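Cytochrome c (Pseudomonas aeruginosa, PDB 6RTE) acts as the dihydro-heme d1 dehydrogenase NirN in heme d1 biosynthesis, pairing a heme c domain with an eight-bladed beta-propeller. Local coordinates at residues T62-P65 with E66-S69; H82-P85 with A86-M89. All blocks are in the same frame, centred on the assembly; numbering follows the deposited sequence.

In the fold
Both contacts lie in loops of the cytochrome c domain and meet the same heme c from its two faces. Interaction 1, in the loop before helix 73-82, presses Leu63 against the face away from Met89; interaction 2, at the end of that helix, brings Met89 to the iron, with His51 as the second protein ligand. Their centres are 18 Å apart and their nearest atoms about 7 Å, so the heme bridges two loops that do not touch. Arg84 of interaction 2 binds both propionates. Separately, Arg198, which Ser67 of interaction 1 touches, is hydrogen-bonded to the heme.

Interaction 1: residues T62-P65 with E66-S69; sequences TLLP and ESLS. With HEC (heme c), chain C.
Leu63 and Leu68 meet through their CD2 methyls, 3.9 Å apart, beside the flat porphyrin of heme c. Leu63 spreads both branches over the face turned away from Met89: CD1 stands 3.7 Å from the meso carbon CHB, while CD2 lies over pyrrole carbon C3A and near the propionate carbon CBA. A branched aliphatic residue suits this place, because its two apolar branches cover the ring together. Leu68 flanks Leu63 on the propionate side, and Leu108 of helix 98-109 packs against both. The other flat group is the carboxylate of Glu66, bent back at chi2 (85°) to bring OE1 over one face of the proline ring, 3.7 Å from Pro65 CD.

The stretch belongs to the long loop of the class I cytochrome c fold that follows the heme-binding histidine, and here it turns tightly at Pro65, whose ring fixes phi. Leu68 N is shared between two carbonyls: Leu64 O at 3.1 Å, approached nearly along the C=O axis, and Pro65 O at 3.2 Å, approached from well above the carbonyl plane. The small OG of Ser67 accepts a bent hydrogen bond from Leu64 N at 3.2 Å, tying the start of the turn to the residue three positions on. The rotamer of Thr62 sends CG2 toward that same oxygen and leaves OG1 turned to Leu56 O, to which it is hydrogen-bonded; Thr62 N is bonded to Asp199.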
ATOM      1  N   THR A  62       6.318 -12.329  11.531  1.00 30.93           N
ATOM      2  CA  THR A  62       6.195 -13.594  10.829  1.00 29.79           C
ATOM      3  C   THR A  62       7.423 -13.833   9.961  1.00 29.92           C
ATOM      4  O   THR A  62       7.932 -12.919   9.296  1.00 27.39           O
ATOM      5  CB  THR A  62       4.918 -13.579   9.982  1.00 30.98           C
ATOM      6  OG1 THR A  62       3.808 -13.215  10.813  1.00 32.63           O
ATOM      7  CG2 THR A  62       4.642 -14.928   9.346  1.00 30.40           C
ATOM      8  N   LEU A  63       7.914 -15.068   9.980  1.00 29.40           N
ATOM      9  CA  LEU A  63       9.155 -15.422   9.296  1.00 28.82           C
ATOM     10  C   LEU A  63       8.930 -16.570   8.322  1.00 29.47           C
ATOM     11  O   LEU A  63       9.716 -17.529   8.260  1.00 30.58           O
ATOM     12  CB  LEU A  63      10.251 -15.786  10.299  1.00 29.70           C
ATOM     13  CG  LEU A  63      10.738 -14.678  11.243  1.00 29.73           C
ATOM     14  CD1 LEU A  63      11.864 -15.233  12.102  1.00 32.71           C
ATOM     15  CD2 LEU A  63      11.207 -13.420  10.501  1.00 29.81           C
ATOM     16  N   LEU A  64       7.866 -16.495   7.559  1.00 29.91           N
ATOM     17  CA  LEU A  64       7.630 -17.430   6.470  1.00 29.28           C
ATOM     18  C   LEU A  64       8.327 -16.951   5.206  1.00 29.45           C
ATOM     19  O   LEU A  64       8.703 -15.782   5.097  1.00 29.50           O
ATOM     20  CB  LEU A  64       6.132 -17.571   6.219  1.00 29.52           C
ATOM     21  CG  LEU A  64       5.316 -18.222   7.330  1.00 33.10           C
ATOM     22  CD1 LEU A  64       3.837 -18.048   7.060  1.00 36.14           C
ATOM     23  CD2 LEU A  64       5.655 -19.704   7.466  1.00 34.77           C
ATOM     24  N   PRO A  65       8.521 -17.832   4.225  1.00 29.64           N
ATOM     25  CA  PRO A  65       9.166 -17.390   2.975  1.00 27.99           C
ATOM     26  C   PRO A  65       8.471 -16.197   2.349  1.00 26.22           C
ATOM     27  O   PRO A  65       9.149 -15.247   1.936  1.00 24.94           O
ATOM     28  CB  PRO A  65       9.095 -18.641   2.088  1.00 28.58           C
ATOM     29  CG  PRO A  65       9.069 -19.767   3.046  1.00 30.33           C
ATOM     30  CD  PRO A  65       8.269 -19.287   4.231  1.00 31.68           C
ATOM     31  N   GLU A  66       7.133 -16.205   2.323  1.00 27.20           N
ATOM     32  CA  GLU A  66       6.387 -15.058   1.825  1.00 30.45           C
ATOM     33  C   GLU A  66       6.700 -13.804   2.634  1.00 29.39           C
ATOM     34  O   GLU A  66       6.823 -12.713   2.074  1.00 28.98           O
ATOM     35  CB  GLU A  66       4.875 -15.340   1.871  1.00 36.35           C
ATOM     36  CG  GLU A  66       4.376 -16.416   0.915  1.00 43.26           C
ATOM     37  CD  GLU A  66       4.509 -17.841   1.467  1.00 47.30           C
ATOM     38  OE1 GLU A  66       5.221 -18.074   2.478  1.00 46.68           O
ATOM     39  OE2 GLU A  66       3.884 -18.737   0.870  1.00 49.54           O
ATOM     40  N   SER A  67       6.810 -13.945   3.957  1.00 29.31           N
ATOM     41  CA  SER A  67       7.056 -12.794   4.820  1.00 29.10           C
ATOM     42  C   SER A  67       8.376 -12.122   4.493  1.00 26.74           C
ATOM     43  O   SER A  67       8.516 -10.900   4.677  1.00 25.93           O
ATOM     44  CB  SER A  67       7.055 -13.238   6.283  1.00 29.85           C
ATOM     45  OG  SER A  67       6.007 -14.146   6.532  1.00 30.28           O
ATOM     46  N   LEU A  68       9.355 -12.902   4.033  1.00 25.78           N
ATOM     47  CA  LEU A  68      10.724 -12.450   3.801  1.00 25.44           C
ATOM     48  C   LEU A  68      11.013 -12.178   2.333  1.00 27.65           C
ATOM     49  O   LEU A  68      12.189 -12.071   1.947  1.00 27.39           O
ATOM     50  CB  LEU A  68      11.709 -13.493   4.349  1.00 26.93           C
ATOM     51  CG  LEU A  68      11.493 -13.843   5.828  1.00 28.10           C
ATOM     52  CD1 LEU A  68      12.455 -14.929   6.298  1.00 28.41           C
ATOM     53  CD2 LEU A  68      11.609 -12.603   6.709  1.00 31.91           C
ATOM     54  N   SER A  69       9.972 -12.035   1.511  1.00 30.55           N
ATOM     55  CA  SER A  69      10.140 -11.820   0.072  1.00 36.76           C
ATOM     56  C   SER A  69      10.966 -10.588  -0.254  1.00 39.84           C
ATOM     57  O   SER A  69      11.548 -10.514  -1.340  1.00 42.98           O
ATOM     58  CB  SER A  69       8.763 -11.709  -0.599  1.00 39.82           C
ATOM     59  OG  SER A  69       8.078 -10.532  -0.184  1.00 42.32           O
TER
HETATM   60 FE   HEC C 501      13.987 -12.009  15.445  1.00 29.87          FE
HETATM   61  CHA HEC C 501      13.308  -9.484  13.322  1.00 33.69           C
HETATM   62  CHB HEC C 501      15.196 -13.922  12.845  1.00 31.08           C
HETATM   63  CHC HEC C 501      15.018 -14.475  17.688  1.00 36.51           C
HETATM   64  CHD HEC C 501      12.356 -10.458  17.959  1.00 40.73           C
HETATM   65  NA  HEC C 501      14.221 -11.767  13.479  1.00 31.19           N
HETATM   66  C1A HEC C 501      13.866 -10.627  12.799  1.00 31.43           C
HETATM   67  C2A HEC C 501      14.163 -10.793  11.424  1.00 28.69           C
HETATM   68  C3A HEC C 501      14.696 -12.032  11.289  1.00 27.20           C
HETATM   69  C4A HEC C 501      14.727 -12.647  12.566  1.00 29.28           C
HETATM   70  CMA HEC C 501      15.156 -12.645  10.001  1.00 25.90           C
HETATM   71  CAA HEC C 501      13.928  -9.783  10.322  1.00 28.12           C
HETATM   72  CBA HEC C 501      12.493  -9.963   9.798  1.00 28.73           C
HETATM   73  CGA HEC C 501      12.036  -8.971   8.757  1.00 30.35           C
HETATM   74  O1A HEC C 501      10.832  -8.973   8.394  1.00 31.35           O
HETATM   75  O2A HEC C 501      12.817  -8.151   8.261  1.00 30.95           O
HETATM   76  NB  HEC C 501      14.937 -13.873  15.282  1.00 34.43           N
HETATM   77  C1B HEC C 501      15.325 -14.442  14.145  1.00 33.65           C
HETATM   78  C2B HEC C 501      15.920 -15.707  14.425  1.00 33.99           C
HETATM   79  C3B HEC C 501      15.895 -15.888  15.781  1.00 36.46           C
HETATM   80  C4B HEC C 501      15.244 -14.673  16.318  1.00 35.57           C
HETATM   81  CMB HEC C 501      16.478 -16.650  13.400  1.00 32.47           C
HETATM   82  CAB HEC C 501      16.399 -16.983  16.658  1.00 39.39           C
HETATM   83  CBB HEC C 501      17.757 -17.462  16.146  1.00 42.50           C
HETATM   84  NC  HEC C 501      13.750 -12.415  17.479  1.00 38.07           N
HETATM   85  C1C HEC C 501      14.228 -13.453  18.204  1.00 38.35           C
HETATM   86  C2C HEC C 501      13.800 -13.304  19.541  1.00 39.72           C
HETATM   87  C3C HEC C 501      13.046 -12.142  19.625  1.00 38.80           C
HETATM   88  C4C HEC C 501      13.012 -11.605  18.304  1.00 40.34           C
HETATM   89  CMC HEC C 501      14.142 -14.273  20.634  1.00 41.88           C
HETATM   90  CAC HEC C 501      12.317 -11.508  20.744  1.00 32.54           C
HETATM   91  CBC HEC C 501      13.078 -10.913  21.923  1.00 39.72           C
HETATM   92  ND  HEC C 501      13.056 -10.364  15.606  1.00 37.67           N
HETATM   93  C1D HEC C 501      12.451  -9.884  16.695  1.00 40.28           C
HETATM   94  C2D HEC C 501      11.842  -8.577  16.413  1.00 41.82           C
HETATM   95  C3D HEC C 501      12.104  -8.295  15.133  1.00 40.26           C
HETATM   96  C4D HEC C 501      12.865  -9.445  14.632  1.00 38.01           C
HETATM   97  CMD HEC C 501      11.075  -7.717  17.382  1.00 44.44           C
HETATM   98  CAD HEC C 501      11.673  -7.066  14.372  1.00 41.25           C
HETATM   99  CBD HEC C 501      12.693  -5.934  14.523  1.00 42.59           C
HETATM  100  CGD HEC C 501      12.304  -4.686  13.764  1.00 43.52           C
HETATM  101  O1D HEC C 501      11.535  -3.867  14.291  1.00 44.38           O
HETATM  102  O2D HEC C 501      12.737  -4.451  12.627  1.00 43.64           O

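Interaction 2: residues H82-P85 with A86-M89; sequences HGRP and ATQM. With HEC (heme c), chain C.
Gly83 touches Met89 at the neck of the methionine-ligand loop, the segment of class I cytochromes c that supplies the second axial ligand of the heme iron. It is the first residue beyond helix 73-82 to leave helical angles; its positive phi is easily reached without a side chain, and Met89 O, 3.2 Å from Gly83 CA, occupies the place a side chain would need.

Arg84 follows, and its backbone N closes the loop with a hydrogen bond of 2.8 Å to Met89 O. Its long side chain leaves the loop and carries the guanidinium to both heme propionates. NH1 gives a nearly straight bond to O2D at 2.8 Å and a longer, more bent one to O2A, while NH2 meets O2A at 2.9 Å, in the guanidinium plane at its edge. Arginine suits the place because one cation can grip two carboxylates and probably offsets their charge; a weak bond from NH1 to Tyr178 OH adds a link to the protein.

Pro85 starts the corner of a type II beta turn from Arg84 to Thr87. Its ring holds phi where this turn needs it, and Ala86 takes the positive phi of the next position. The turn's own bond, Thr87 N to Arg84 O, is weak, but Thr87 OG1 gives a second one to the same carbonyl at 3.1 Å. With chi1 at 78°, OG1 sits between the backbone N and the carbonyl carbon, where it also accepts from Met89 N at 2.9 Å, an ST turn. Met89 is thus held at both its N and O. Its side chain bends at chi2 (59°), so that SD binds the iron at 2.4 Å, opposite His51, and CE lies 3.0 Å from pyrrole nitrogen NB.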
ATOM      1  N   HIS A  82      23.942 -10.193  14.113  1.00 49.26           N
ATOM      2  CA  HIS A  82      24.269  -8.926  14.749  1.00 53.70           C
ATOM      3  C   HIS A  82      23.044  -8.161  15.218  1.00 52.18           C
ATOM      4  O   HIS A  82      23.193  -7.153  15.920  1.00 53.15           O
ATOM      5  CB  HIS A  82      25.081  -8.065  13.775  1.00 57.72           C
ATOM      6  CG  HIS A  82      26.283  -8.768  13.228  1.00 62.19           C
ATOM      7  ND1 HIS A  82      26.470  -8.985  11.879  1.00 61.91           N
ATOM      8  CD2 HIS A  82      27.345  -9.331  13.852  1.00 65.26           C
ATOM      9  CE1 HIS A  82      27.604  -9.640  11.696  1.00 63.33           C
ATOM     10  NE2 HIS A  82      28.152  -9.861  12.877  1.00 65.11           N
ATOM     11  N   GLY A  83      21.847  -8.621  14.872  1.00 50.13           N
ATOM     12  CA  GLY A  83      20.641  -7.951  15.278  1.00 50.19           C
ATOM     13  C   GLY A  83      20.342  -6.773  14.379  1.00 50.00           C
ATOM     14  O   GLY A  83      21.096  -6.426  13.469  1.00 49.26           O
ATOM     15  N   ARG A  84      19.203  -6.148  14.649  1.00 51.72           N
ATOM     16  CA  ARG A  84      18.796  -4.973  13.901  1.00 53.34           C
ATOM     17  C   ARG A  84      19.030  -3.737  14.753  1.00 61.09           C
ATOM     18  O   ARG A  84      18.483  -3.658  15.865  1.00 56.98           O
ATOM     19  CB  ARG A  84      17.331  -5.073  13.504  1.00 49.89           C
ATOM     20  CG  ARG A  84      16.912  -4.024  12.504  1.00 47.76           C
ATOM     21  CD  ARG A  84      15.652  -4.456  11.815  1.00 43.03           C
ATOM     22  NE  ARG A  84      15.905  -5.273  10.632  1.00 38.28           N
ATOM     23  CZ  ARG A  84      14.965  -5.970  10.003  1.00 35.41           C
ATOM     24  NH1 ARG A  84      13.721  -5.964  10.461  1.00 36.19           N
ATOM     25  NH2 ARG A  84      15.261  -6.668   8.926  1.00 33.78           N
ATOM     26  N   PRO A  85      19.807  -2.760  14.287  1.00 71.15           N
ATOM     27  CA  PRO A  85      20.161  -1.632  15.158  1.00 80.53           C
ATOM     28  C   PRO A  85      18.917  -0.894  15.635  1.00 85.17           C
ATOM     29  O   PRO A  85      18.067  -0.490  14.838  1.00 83.71           O
ATOM     30  CB  PRO A  85      21.047  -0.754  14.266  1.00 82.70           C
ATOM     31  CG  PRO A  85      20.674  -1.114  12.867  1.00 80.04           C
ATOM     32  CD  PRO A  85      20.266  -2.561  12.897  1.00 75.66           C
ATOM     33  N   ALA A  86      18.805  -0.754  16.957  1.00 89.65           N
ATOM     34  CA  ALA A  86      17.751   0.040  17.586  1.00 93.15           C
ATOM     35  C   ALA A  86      16.384  -0.637  17.479  1.00 86.01           C
ATOM     36  O   ALA A  86      15.367   0.025  17.257  1.00 90.27           O
ATOM     37  CB  ALA A  86      17.701   1.455  16.995  1.00 95.94           C
ATOM     38  N   THR A  87      16.354  -1.962  17.639  1.00 76.70           N
ATOM     39  CA  THR A  87      15.104  -2.707  17.737  1.00 66.20           C
ATOM     40  C   THR A  87      15.246  -3.746  18.845  1.00 64.25           C
ATOM     41  O   THR A  87      16.285  -3.840  19.505  1.00 64.87           O
ATOM     42  CB  THR A  87      14.728  -3.404  16.419  1.00 60.53           C
ATOM     43  OG1 THR A  87      15.510  -4.597  16.272  1.00 60.04           O
ATOM     44  CG2 THR A  87      14.964  -2.486  15.216  1.00 57.26           C
ATOM     45  N   GLN A  88      14.201  -4.545  19.041  1.00 60.69           N
ATOM     46  CA  GLN A  88      14.264  -5.660  19.979  1.00 60.84           C
ATOM     47  C   GLN A  88      14.876  -6.922  19.364  1.00 56.44           C
ATOM     48  O   GLN A  88      14.976  -7.944  20.051  1.00 57.48           O
ATOM     49  CB  GLN A  88      12.862  -5.974  20.514  1.00 62.81           C
ATOM     50  CG  GLN A  88      12.821  -7.073  21.578  1.00 69.09           C
ATOM     51  CD  GLN A  88      11.425  -7.335  22.110  1.00 74.94           C
ATOM     52  OE1 GLN A  88      10.725  -8.234  21.632  1.00 75.53           O
ATOM     53  NE2 GLN A  88      11.012  -6.552  23.103  1.00 79.03           N
ATOM     54  N   MET A  89      15.299  -6.885  18.104  1.00 52.56           N
ATOM     55  CA  MET A  89      15.963  -8.040  17.497  1.00 47.21           C
ATOM     56  C   MET A  89      17.455  -7.904  17.751  1.00 48.06           C
ATOM     57  O   MET A  89      18.140  -7.127  17.082  1.00 47.39           O
ATOM     58  CB  MET A  89      15.674  -8.135  16.003  1.00 42.42           C
ATOM     59  CG  MET A  89      16.408  -9.306  15.320  1.00 40.16           C
ATOM     60  SD  MET A  89      16.004 -10.928  16.022  1.00 38.62           S
ATOM     61  CE  MET A  89      17.235 -11.946  15.208  1.00 37.17           C
TER
HETATM   62 FE   HEC C 501      13.987 -12.009  15.445  1.00 29.87          FE
HETATM   63  CHA HEC C 501      13.308  -9.484  13.322  1.00 33.69           C
HETATM   64  CHB HEC C 501      15.196 -13.922  12.845  1.00 31.08           C
HETATM   65  CHC HEC C 501      15.018 -14.475  17.688  1.00 36.51           C
HETATM   66  CHD HEC C 501      12.356 -10.458  17.959  1.00 40.73           C
HETATM   67  NA  HEC C 501      14.221 -11.767  13.479  1.00 31.19           N
HETATM   68  C1A HEC C 501      13.866 -10.627  12.799  1.00 31.43           C
HETATM   69  C2A HEC C 501      14.163 -10.793  11.424  1.00 28.69           C
HETATM   70  C3A HEC C 501      14.696 -12.032  11.289  1.00 27.20           C
HETATM   71  C4A HEC C 501      14.727 -12.647  12.566  1.00 29.28           C
HETATM   72  CMA HEC C 501      15.156 -12.645  10.001  1.00 25.90           C
HETATM   73  CAA HEC C 501      13.928  -9.783  10.322  1.00 28.12           C
HETATM   74  CBA HEC C 501      12.493  -9.963   9.798  1.00 28.73           C
HETATM   75  CGA HEC C 501      12.036  -8.971   8.757  1.00 30.35           C
HETATM   76  O1A HEC C 501      10.832  -8.973   8.394  1.00 31.35           O
HETATM   77  O2A HEC C 501      12.817  -8.151   8.261  1.00 30.95           O
HETATM   78  NB  HEC C 501      14.937 -13.873  15.282  1.00 34.43           N
HETATM   79  C1B HEC C 501      15.325 -14.442  14.145  1.00 33.65           C
HETATM   80  C2B HEC C 501      15.920 -15.707  14.425  1.00 33.99           C
HETATM   81  C3B HEC C 501      15.895 -15.888  15.781  1.00 36.46           C
HETATM   82  C4B HEC C 501      15.244 -14.673  16.318  1.00 35.57           C
HETATM   83  CMB HEC C 501      16.478 -16.650  13.400  1.00 32.47           C
HETATM   84  CAB HEC C 501      16.399 -16.983  16.658  1.00 39.39           C
HETATM   85  CBB HEC C 501      17.757 -17.462  16.146  1.00 42.50           C
HETATM   86  NC  HEC C 501      13.750 -12.415  17.479  1.00 38.07           N
HETATM   87  C1C HEC C 501      14.228 -13.453  18.204  1.00 38.35           C
HETATM   88  C2C HEC C 501      13.800 -13.304  19.541  1.00 39.72           C
HETATM   89  C3C HEC C 501      13.046 -12.142  19.625  1.00 38.80           C
HETATM   90  C4C HEC C 501      13.012 -11.605  18.304  1.00 40.34           C
HETATM   91  CMC HEC C 501      14.142 -14.273  20.634  1.00 41.88           C
HETATM   92  CAC HEC C 501      12.317 -11.508  20.744  1.00 32.54           C
HETATM   93  CBC HEC C 501      13.078 -10.913  21.923  1.00 39.72           C
HETATM   94  ND  HEC C 501      13.056 -10.364  15.606  1.00 37.67           N
HETATM   95  C1D HEC C 501      12.451  -9.884  16.695  1.00 40.28           C
HETATM   96  C2D HEC C 501      11.842  -8.577  16.413  1.00 41.82           C
HETATM   97  C3D HEC C 501      12.104  -8.295  15.133  1.00 40.26           C
HETATM   98  C4D HEC C 501      12.865  -9.445  14.632  1.00 38.01           C
HETATM   99  CMD HEC C 501      11.075  -7.717  17.382  1.00 44.44           C
HETATM  100  CAD HEC C 501      11.673  -7.066  14.372  1.00 41.25           C
HETATM  101  CBD HEC C 501      12.693  -5.934  14.523  1.00 42.59           C
HETATM  102  CGD HEC C 501      12.304  -4.686  13.764  1.00 43.52           C
HETATM  103  O1D HEC C 501      11.535  -3.867  14.291  1.00 44.38           O
HETATM  104  O2D HEC C 501      12.737  -4.451  12.627  1.00 43.64           O